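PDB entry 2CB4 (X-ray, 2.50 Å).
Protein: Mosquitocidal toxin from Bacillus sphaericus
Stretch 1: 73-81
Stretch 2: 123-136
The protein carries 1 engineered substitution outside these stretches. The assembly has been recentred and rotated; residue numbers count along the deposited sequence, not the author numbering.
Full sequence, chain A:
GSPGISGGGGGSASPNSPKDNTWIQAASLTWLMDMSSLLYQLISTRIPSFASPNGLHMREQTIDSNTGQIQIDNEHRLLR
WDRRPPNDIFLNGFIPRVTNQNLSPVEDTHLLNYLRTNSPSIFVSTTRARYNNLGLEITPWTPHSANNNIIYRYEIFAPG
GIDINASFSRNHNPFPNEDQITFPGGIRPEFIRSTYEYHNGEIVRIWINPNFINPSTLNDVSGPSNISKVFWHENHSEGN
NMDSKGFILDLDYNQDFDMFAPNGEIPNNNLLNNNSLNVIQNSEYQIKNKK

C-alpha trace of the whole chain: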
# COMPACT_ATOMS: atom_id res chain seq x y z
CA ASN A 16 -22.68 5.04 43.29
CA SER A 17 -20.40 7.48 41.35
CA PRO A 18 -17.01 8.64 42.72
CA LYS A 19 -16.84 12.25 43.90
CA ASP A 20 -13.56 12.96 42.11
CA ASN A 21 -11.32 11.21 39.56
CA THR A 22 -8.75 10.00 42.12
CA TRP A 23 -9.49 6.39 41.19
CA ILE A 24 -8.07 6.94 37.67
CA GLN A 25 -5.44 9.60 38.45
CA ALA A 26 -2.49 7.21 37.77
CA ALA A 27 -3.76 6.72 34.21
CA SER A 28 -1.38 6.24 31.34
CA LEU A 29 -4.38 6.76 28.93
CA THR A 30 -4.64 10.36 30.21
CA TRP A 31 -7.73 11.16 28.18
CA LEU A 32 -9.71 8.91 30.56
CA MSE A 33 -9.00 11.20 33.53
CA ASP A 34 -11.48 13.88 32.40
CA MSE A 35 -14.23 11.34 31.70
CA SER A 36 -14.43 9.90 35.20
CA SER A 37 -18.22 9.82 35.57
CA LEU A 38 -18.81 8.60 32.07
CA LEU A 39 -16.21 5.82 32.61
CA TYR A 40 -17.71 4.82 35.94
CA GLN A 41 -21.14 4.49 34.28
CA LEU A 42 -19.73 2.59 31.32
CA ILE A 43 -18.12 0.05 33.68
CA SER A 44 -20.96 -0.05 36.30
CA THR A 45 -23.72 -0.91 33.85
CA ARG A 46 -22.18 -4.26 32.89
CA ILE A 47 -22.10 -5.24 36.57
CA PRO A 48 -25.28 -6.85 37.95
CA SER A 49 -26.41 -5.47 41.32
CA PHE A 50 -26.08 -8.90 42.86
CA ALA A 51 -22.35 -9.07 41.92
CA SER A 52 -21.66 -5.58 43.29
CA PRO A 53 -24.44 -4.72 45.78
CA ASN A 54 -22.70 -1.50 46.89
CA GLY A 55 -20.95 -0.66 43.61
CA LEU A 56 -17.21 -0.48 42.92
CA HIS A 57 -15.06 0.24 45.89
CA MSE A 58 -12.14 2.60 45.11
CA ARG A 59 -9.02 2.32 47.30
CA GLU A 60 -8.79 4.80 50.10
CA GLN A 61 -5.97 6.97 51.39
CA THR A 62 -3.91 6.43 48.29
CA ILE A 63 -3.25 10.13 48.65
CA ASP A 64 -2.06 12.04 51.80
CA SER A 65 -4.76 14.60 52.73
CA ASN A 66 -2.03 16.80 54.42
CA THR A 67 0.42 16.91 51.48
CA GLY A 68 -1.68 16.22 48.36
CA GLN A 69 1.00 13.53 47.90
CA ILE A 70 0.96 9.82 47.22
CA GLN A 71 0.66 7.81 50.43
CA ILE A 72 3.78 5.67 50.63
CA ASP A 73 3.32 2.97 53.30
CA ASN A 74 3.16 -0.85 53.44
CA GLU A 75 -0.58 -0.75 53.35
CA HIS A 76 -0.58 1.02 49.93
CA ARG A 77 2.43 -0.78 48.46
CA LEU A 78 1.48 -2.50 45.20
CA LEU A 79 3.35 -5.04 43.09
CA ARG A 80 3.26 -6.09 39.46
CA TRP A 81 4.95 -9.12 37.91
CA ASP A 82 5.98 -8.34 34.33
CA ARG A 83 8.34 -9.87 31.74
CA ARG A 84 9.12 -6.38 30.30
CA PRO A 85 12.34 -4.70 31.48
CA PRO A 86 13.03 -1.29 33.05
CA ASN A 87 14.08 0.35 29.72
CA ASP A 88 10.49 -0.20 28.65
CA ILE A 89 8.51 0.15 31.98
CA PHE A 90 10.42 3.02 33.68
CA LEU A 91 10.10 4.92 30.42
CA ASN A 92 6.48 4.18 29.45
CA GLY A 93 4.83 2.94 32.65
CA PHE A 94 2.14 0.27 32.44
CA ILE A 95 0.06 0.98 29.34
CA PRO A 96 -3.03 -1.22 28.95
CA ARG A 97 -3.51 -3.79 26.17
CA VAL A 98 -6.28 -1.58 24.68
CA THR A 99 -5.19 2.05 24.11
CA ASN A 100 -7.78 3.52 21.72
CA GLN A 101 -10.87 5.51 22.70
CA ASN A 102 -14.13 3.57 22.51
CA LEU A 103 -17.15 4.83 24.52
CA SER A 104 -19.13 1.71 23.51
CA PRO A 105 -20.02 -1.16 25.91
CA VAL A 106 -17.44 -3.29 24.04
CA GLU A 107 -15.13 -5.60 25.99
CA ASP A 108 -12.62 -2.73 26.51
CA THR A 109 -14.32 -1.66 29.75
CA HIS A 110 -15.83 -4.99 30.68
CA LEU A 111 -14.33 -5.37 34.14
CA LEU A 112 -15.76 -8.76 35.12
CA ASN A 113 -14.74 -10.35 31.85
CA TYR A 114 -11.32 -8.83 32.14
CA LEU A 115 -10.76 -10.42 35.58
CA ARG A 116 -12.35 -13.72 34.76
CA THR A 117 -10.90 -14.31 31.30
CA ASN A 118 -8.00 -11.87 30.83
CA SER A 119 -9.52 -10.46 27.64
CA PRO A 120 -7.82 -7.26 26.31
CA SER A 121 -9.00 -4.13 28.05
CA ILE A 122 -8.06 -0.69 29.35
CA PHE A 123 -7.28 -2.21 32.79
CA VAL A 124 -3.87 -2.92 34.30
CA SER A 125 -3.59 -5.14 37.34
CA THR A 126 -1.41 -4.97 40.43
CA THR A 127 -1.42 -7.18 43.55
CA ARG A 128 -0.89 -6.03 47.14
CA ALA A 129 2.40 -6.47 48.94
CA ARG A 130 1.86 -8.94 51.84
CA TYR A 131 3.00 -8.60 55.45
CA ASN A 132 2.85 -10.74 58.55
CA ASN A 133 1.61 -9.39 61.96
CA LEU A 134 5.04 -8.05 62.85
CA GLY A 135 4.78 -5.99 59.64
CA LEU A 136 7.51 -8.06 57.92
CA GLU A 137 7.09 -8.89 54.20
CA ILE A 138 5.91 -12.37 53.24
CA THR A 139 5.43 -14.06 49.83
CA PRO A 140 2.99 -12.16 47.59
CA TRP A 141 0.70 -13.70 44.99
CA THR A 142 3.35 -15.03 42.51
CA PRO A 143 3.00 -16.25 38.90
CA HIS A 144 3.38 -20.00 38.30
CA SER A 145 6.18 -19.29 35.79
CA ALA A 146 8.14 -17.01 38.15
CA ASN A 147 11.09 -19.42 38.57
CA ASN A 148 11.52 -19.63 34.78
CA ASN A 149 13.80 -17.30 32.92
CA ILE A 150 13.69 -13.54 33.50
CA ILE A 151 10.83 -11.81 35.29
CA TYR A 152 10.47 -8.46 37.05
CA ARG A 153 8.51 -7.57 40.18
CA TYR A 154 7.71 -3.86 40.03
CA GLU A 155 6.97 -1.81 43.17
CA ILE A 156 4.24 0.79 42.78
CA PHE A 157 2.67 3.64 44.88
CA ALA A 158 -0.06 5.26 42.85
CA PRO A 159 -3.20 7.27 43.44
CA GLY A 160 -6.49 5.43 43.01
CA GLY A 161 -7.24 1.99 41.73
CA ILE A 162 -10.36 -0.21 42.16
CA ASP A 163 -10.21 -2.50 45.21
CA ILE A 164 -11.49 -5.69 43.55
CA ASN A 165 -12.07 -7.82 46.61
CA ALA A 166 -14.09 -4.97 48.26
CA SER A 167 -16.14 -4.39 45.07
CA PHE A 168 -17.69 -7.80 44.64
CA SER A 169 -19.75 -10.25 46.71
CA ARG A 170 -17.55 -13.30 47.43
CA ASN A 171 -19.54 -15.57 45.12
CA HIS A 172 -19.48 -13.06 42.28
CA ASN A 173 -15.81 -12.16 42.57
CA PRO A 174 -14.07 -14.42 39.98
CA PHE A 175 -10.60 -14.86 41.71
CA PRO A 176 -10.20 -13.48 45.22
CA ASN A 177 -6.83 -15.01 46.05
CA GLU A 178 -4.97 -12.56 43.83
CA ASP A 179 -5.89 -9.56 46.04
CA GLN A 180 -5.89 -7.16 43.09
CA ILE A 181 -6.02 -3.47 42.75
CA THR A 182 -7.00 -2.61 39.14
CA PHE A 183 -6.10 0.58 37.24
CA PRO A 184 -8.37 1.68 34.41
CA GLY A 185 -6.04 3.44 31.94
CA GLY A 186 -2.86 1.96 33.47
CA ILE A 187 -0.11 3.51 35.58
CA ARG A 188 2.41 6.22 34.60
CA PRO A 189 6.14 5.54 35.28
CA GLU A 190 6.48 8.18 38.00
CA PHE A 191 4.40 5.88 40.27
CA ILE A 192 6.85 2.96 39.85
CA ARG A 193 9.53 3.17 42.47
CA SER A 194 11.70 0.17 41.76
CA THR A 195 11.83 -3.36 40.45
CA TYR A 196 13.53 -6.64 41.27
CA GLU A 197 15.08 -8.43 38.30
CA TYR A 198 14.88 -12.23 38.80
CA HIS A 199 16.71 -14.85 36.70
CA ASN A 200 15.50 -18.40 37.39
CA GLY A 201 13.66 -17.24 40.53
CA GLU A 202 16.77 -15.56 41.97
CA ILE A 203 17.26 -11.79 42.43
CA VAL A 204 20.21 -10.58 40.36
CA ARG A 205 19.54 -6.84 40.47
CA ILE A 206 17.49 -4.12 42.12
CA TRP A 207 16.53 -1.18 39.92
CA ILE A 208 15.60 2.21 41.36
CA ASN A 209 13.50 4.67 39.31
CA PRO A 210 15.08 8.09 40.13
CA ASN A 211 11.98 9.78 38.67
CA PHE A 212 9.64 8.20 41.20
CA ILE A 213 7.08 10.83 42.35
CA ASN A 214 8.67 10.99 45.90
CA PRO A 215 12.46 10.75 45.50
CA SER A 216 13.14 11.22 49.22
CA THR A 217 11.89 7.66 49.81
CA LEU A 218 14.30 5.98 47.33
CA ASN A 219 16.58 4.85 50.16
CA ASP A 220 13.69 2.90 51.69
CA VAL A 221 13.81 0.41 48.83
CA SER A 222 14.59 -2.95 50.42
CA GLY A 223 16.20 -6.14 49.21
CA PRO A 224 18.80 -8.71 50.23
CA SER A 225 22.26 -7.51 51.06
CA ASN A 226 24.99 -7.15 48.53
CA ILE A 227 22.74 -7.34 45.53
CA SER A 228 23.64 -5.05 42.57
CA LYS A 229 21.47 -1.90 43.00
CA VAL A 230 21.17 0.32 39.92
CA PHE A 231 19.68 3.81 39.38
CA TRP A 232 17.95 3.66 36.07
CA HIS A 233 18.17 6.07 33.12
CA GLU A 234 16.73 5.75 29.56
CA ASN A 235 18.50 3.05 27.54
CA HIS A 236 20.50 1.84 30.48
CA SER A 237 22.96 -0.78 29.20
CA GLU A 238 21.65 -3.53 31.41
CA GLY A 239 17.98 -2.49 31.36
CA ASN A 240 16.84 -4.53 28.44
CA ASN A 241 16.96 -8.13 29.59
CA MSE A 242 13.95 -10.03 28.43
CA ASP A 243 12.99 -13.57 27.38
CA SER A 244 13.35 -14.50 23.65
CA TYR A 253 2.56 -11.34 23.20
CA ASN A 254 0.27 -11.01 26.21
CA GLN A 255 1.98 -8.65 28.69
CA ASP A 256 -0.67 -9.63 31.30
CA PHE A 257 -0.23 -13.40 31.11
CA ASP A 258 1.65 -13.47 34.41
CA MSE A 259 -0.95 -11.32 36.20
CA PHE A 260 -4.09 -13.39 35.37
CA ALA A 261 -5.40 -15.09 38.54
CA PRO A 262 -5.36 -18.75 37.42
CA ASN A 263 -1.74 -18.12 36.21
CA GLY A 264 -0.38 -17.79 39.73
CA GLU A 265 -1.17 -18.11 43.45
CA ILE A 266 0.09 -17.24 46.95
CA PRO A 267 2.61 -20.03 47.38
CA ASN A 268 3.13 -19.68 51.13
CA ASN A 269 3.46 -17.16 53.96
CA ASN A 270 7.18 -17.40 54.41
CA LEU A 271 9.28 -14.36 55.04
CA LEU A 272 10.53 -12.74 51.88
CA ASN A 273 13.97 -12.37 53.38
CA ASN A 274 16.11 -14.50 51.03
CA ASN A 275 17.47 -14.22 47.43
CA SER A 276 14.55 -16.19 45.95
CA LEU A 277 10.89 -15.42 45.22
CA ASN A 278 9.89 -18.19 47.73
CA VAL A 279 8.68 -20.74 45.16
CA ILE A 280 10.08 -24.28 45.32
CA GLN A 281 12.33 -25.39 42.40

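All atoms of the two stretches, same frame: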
# COMPACT_ATOMS: atom_id res chain seq x y z
N ASP A 73 3.23 3.82 52.11
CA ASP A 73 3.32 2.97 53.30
C ASP A 73 3.02 1.52 52.88
O ASP A 73 2.48 1.30 51.81
CB ASP A 73 2.39 3.44 54.45
CG ASP A 73 0.93 3.59 54.03
OD1 ASP A 73 0.48 2.98 53.04
OD2 ASP A 73 0.20 4.32 54.73
N ASN A 74 3.38 0.56 53.73
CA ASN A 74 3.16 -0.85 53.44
C ASN A 74 1.76 -1.17 53.00
O ASN A 74 1.52 -2.03 52.15
CB ASN A 74 3.50 -1.71 54.65
CG ASN A 74 4.99 -1.74 54.94
OD1 ASN A 74 5.80 -1.20 54.19
ND2 ASN A 74 5.36 -2.39 56.04
N GLU A 75 0.82 -0.49 53.62
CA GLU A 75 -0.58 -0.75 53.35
C GLU A 75 -1.02 -0.36 51.94
O GLU A 75 -1.98 -0.92 51.42
CB GLU A 75 -1.42 -0.04 54.45
CG GLU A 75 -2.89 -0.41 54.50
CD GLU A 75 -3.75 0.72 55.05
OE1 GLU A 75 -3.24 1.53 55.87
OE2 GLU A 75 -4.93 0.81 54.63
N HIS A 76 -0.28 0.57 51.30
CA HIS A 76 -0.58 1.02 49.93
C HIS A 76 0.44 0.58 48.88
O HIS A 76 0.36 0.99 47.73
CB HIS A 76 -0.81 2.55 49.89
CG HIS A 76 -2.01 2.97 50.66
ND1 HIS A 76 -1.96 3.29 52.00
CD2 HIS A 76 -3.32 3.01 50.31
CE1 HIS A 76 -3.18 3.54 52.44
NE2 HIS A 76 -4.02 3.37 51.43
N ARG A 77 1.38 -0.25 49.31
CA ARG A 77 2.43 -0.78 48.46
C ARG A 77 1.87 -1.86 47.53
O ARG A 77 1.33 -2.91 47.98
CB ARG A 77 3.54 -1.36 49.32
CG ARG A 77 4.77 -1.79 48.53
CD ARG A 77 5.92 -2.03 49.46
NE ARG A 77 7.12 -2.49 48.76
CZ ARG A 77 7.54 -3.74 48.73
NH1 ARG A 77 6.86 -4.69 49.37
NH2 ARG A 77 8.64 -4.06 48.07
N LEU A 78 1.98 -1.59 46.23
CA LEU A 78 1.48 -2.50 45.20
C LEU A 78 2.63 -3.13 44.41
O LEU A 78 3.74 -2.58 44.33
CB LEU A 78 0.53 -1.78 44.24
CG LEU A 78 -0.66 -1.07 44.88
CD1 LEU A 78 -1.34 -0.19 43.83
CD2 LEU A 78 -1.63 -2.14 45.40
N LEU A 79 2.36 -4.30 43.85
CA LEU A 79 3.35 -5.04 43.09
C LEU A 79 2.78 -5.48 41.76
O LEU A 79 1.59 -5.76 41.64
CB LEU A 79 3.80 -6.30 43.86
CG LEU A 79 4.32 -6.15 45.29
CD1 LEU A 79 4.51 -7.55 45.87
CD2 LEU A 79 5.65 -5.36 45.29
N ARG A 80 3.65 -5.59 40.77
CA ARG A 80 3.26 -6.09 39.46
C ARG A 80 4.37 -6.94 38.86
O ARG A 80 5.49 -6.48 38.69
CB ARG A 80 2.85 -4.98 38.48
CG ARG A 80 2.56 -5.57 37.15
CD ARG A 80 1.81 -4.66 36.22
NE ARG A 80 1.85 -5.23 34.89
CZ ARG A 80 0.84 -5.85 34.28
NH1 ARG A 80 -0.35 -5.97 34.84
NH2 ARG A 80 1.04 -6.34 33.07
N TRP A 81 4.03 -8.18 38.54
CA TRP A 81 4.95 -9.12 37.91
C TRP A 81 4.85 -8.85 36.42
O TRP A 81 3.75 -8.84 35.86
CB TRP A 81 4.49 -10.55 38.17
CG TRP A 81 4.68 -10.94 39.61
CD1 TRP A 81 3.71 -10.96 40.61
CD2 TRP A 81 5.89 -11.41 40.22
NE1 TRP A 81 4.27 -11.38 41.79
CE2 TRP A 81 5.61 -11.65 41.59
CE3 TRP A 81 7.21 -11.59 39.75
CZ2 TRP A 81 6.58 -12.12 42.49
CZ3 TRP A 81 8.17 -12.07 40.65
CH2 TRP A 81 7.85 -12.34 42.00
N PHE A 123 -7.73 -1.99 31.41
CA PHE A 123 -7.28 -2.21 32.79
C PHE A 123 -5.88 -2.80 32.93
O PHE A 123 -5.46 -3.68 32.17
CB PHE A 123 -8.27 -3.15 33.55
CG PHE A 123 -9.71 -2.74 33.44
CD1 PHE A 123 -10.20 -1.63 34.13
CD2 PHE A 123 -10.60 -3.48 32.63
CE1 PHE A 123 -11.54 -1.25 33.98
CE2 PHE A 123 -11.93 -3.10 32.48
CZ PHE A 123 -12.40 -1.98 33.16
N VAL A 124 -5.19 -2.37 33.99
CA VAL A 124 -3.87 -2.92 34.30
C VAL A 124 -3.94 -3.45 35.73
O VAL A 124 -4.40 -2.79 36.59
CB VAL A 124 -2.73 -1.84 34.14
CG1 VAL A 124 -1.43 -2.30 34.79
CG2 VAL A 124 -2.53 -1.54 32.70
N SER A 125 -3.51 -4.66 35.97
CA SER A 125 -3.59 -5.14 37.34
C SER A 125 -2.34 -4.95 38.16
O SER A 125 -1.24 -4.90 37.64
CB SER A 125 -3.91 -6.65 37.34
OG SER A 125 -5.28 -6.81 37.04
N THR A 126 -2.52 -4.98 39.46
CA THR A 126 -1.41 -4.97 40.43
C THR A 126 -1.94 -5.89 41.56
O THR A 126 -3.10 -6.22 41.62
CB THR A 126 -1.03 -3.56 40.93
OG1 THR A 126 -2.15 -3.02 41.61
CG2 THR A 126 -0.69 -2.61 39.69
N THR A 127 -1.06 -6.35 42.43
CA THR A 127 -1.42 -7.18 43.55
C THR A 127 -0.79 -6.50 44.77
O THR A 127 0.24 -5.85 44.68
CB THR A 127 -0.97 -8.68 43.36
OG1 THR A 127 -1.48 -9.48 44.44
CG2 THR A 127 0.55 -8.82 43.33
N ARG A 128 -1.42 -6.66 45.93
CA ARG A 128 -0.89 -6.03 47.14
C ARG A 128 0.31 -6.72 47.72
O ARG A 128 0.38 -7.94 47.73
CB ARG A 128 -1.99 -5.98 48.22
CG ARG A 128 -3.30 -5.34 47.76
CD ARG A 128 -4.28 -5.21 48.91
NE ARG A 128 -3.79 -4.27 49.90
CZ ARG A 128 -4.05 -4.33 51.21
NH1 ARG A 128 -4.82 -5.29 51.69
NH2 ARG A 128 -3.55 -3.41 52.03
N ALA A 129 1.25 -5.92 48.24
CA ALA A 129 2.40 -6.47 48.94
C ALA A 129 1.80 -7.13 50.23
O ALA A 129 0.79 -6.65 50.78
CB ALA A 129 3.38 -5.37 49.29
N ARG A 130 2.38 -8.23 50.68
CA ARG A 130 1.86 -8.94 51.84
C ARG A 130 2.80 -8.89 53.03
O ARG A 130 4.02 -9.01 52.89
CB ARG A 130 1.59 -10.39 51.50
CG ARG A 130 0.44 -10.60 50.56
CD ARG A 130 0.41 -12.07 50.21
NE ARG A 130 -0.33 -12.82 51.22
CZ ARG A 130 0.13 -13.86 51.91
NH1 ARG A 130 1.34 -14.37 51.74
NH2 ARG A 130 -0.68 -14.43 52.79
N TYR A 131 2.22 -8.71 54.21
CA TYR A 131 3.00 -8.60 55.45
C TYR A 131 2.46 -9.49 56.52
O TYR A 131 1.27 -9.80 56.53
CB TYR A 131 2.98 -7.13 55.92
CG TYR A 131 3.67 -6.23 54.93
CD1 TYR A 131 5.06 -6.03 55.00
CD2 TYR A 131 2.98 -5.66 53.87
CE1 TYR A 131 5.72 -5.27 54.05
CE2 TYR A 131 3.63 -4.87 52.92
CZ TYR A 131 5.00 -4.70 53.00
OH TYR A 131 5.65 -3.93 52.08
N ASN A 132 3.33 -9.93 57.42
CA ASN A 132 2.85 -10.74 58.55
C ASN A 132 2.41 -9.77 59.68
O ASN A 132 2.35 -8.54 59.49
CB ASN A 132 3.86 -11.80 59.03
CG ASN A 132 5.07 -11.21 59.67
OD1 ASN A 132 5.14 -10.00 59.91
ND2 ASN A 132 6.08 -12.04 59.88
N ASN A 133 2.07 -10.30 60.87
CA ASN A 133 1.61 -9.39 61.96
C ASN A 133 2.68 -8.45 62.55
O ASN A 133 2.38 -7.33 63.01
CB ASN A 133 0.71 -10.10 62.99
CG ASN A 133 -0.64 -10.47 62.36
OD1 ASN A 133 -1.07 -9.84 61.39
ND2 ASN A 133 -1.29 -11.51 62.91
N LEU A 134 3.93 -8.87 62.40
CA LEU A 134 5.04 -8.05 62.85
C LEU A 134 5.35 -6.99 61.81
O LEU A 134 6.32 -6.24 61.97
CB LEU A 134 6.28 -8.91 63.02
CG LEU A 134 6.13 -10.06 64.02
CD1 LEU A 134 7.40 -10.90 64.04
CD2 LEU A 134 5.87 -9.46 65.37
N GLY A 135 4.57 -6.97 60.73
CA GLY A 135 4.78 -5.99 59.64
C GLY A 135 5.98 -6.33 58.73
O GLY A 135 6.52 -5.45 58.04
N LEU A 136 6.41 -7.58 58.76
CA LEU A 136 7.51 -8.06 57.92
C LEU A 136 6.90 -8.63 56.62
O LEU A 136 5.84 -9.27 56.66
CB LEU A 136 8.28 -9.16 58.64
CG LEU A 136 9.00 -8.76 59.94
CD1 LEU A 136 9.82 -9.92 60.48
CD2 LEU A 136 9.88 -7.58 59.67
O HOH W 1 -0.03 -4.13 51.46
O HOH W 2 -1.52 -2.67 49.04
O HOH W 3 -3.09 -6.42 33.79

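The strand that includes Leu78 to Trp81 runs antiparallel to strand 123-128, with 123° between their directions. Leu79 and Thr127 form the hydrogen-bonded pair. Leu79 N donates to Thr127 O at 2.8 Å, and Thr127 N donates to Leu79 O at 2.8 Å. Leu78 pairs with Arg128 without hydrogen bonds, CA to CA 4.7 Å. One step further along, Ala129 N donates to Arg77 O at 3.0 Å. Beyond it, a type I turn from Asn132 to Gly135 reverses the second stretch. Gly135 has a positive phi, which favours glycine.

Leu79 and Thr127 share one face of the sheet, with Leu79 CB 4.1 Å from Thr127 CG2. Leu79 CG also lies 4.2 Å from Ala129 CB. The small methyl of buried Ala129 points toward the first stretch, where Arg77 NH1 comes within 3.5 Å of Ala129 CB.

Three arginines reach across. Arg80 has an extended side chain, and Arg80 NH1 donates to Ser125 O at 3.1 Å, near the guanidinium plane. Water 3 accepts from both Arg80 NH1 (3.0 Å) and Ser125 N (2.8 Å). The CA-to-CB bond of Arg128 points away, but the end of its side chain comes nearer, and Arg128 NH2 donates to Glu75 O at 3.0 Å. A backbone carbonyl thus serves as the acceptor in both cases. Water 2 accepts from Arg128 NE at 2.9 Å and lies 3.0 Å from Glu75 O. Arg77 is buried, and Arg77 NH1 makes a weak hydrogen bond to Tyr131 OH at 3.1 Å.

Tyr131 points toward the first stretch and covers Asn74. Asn74 CB sits 3.9 Å from the centroid of the Tyr131 ring, over its face, in a CH-pi contact. The aromatic ring thus offers a flat surface to Asn74 and a hydroxyl to Arg77. Together the two stretches bury 722 Å².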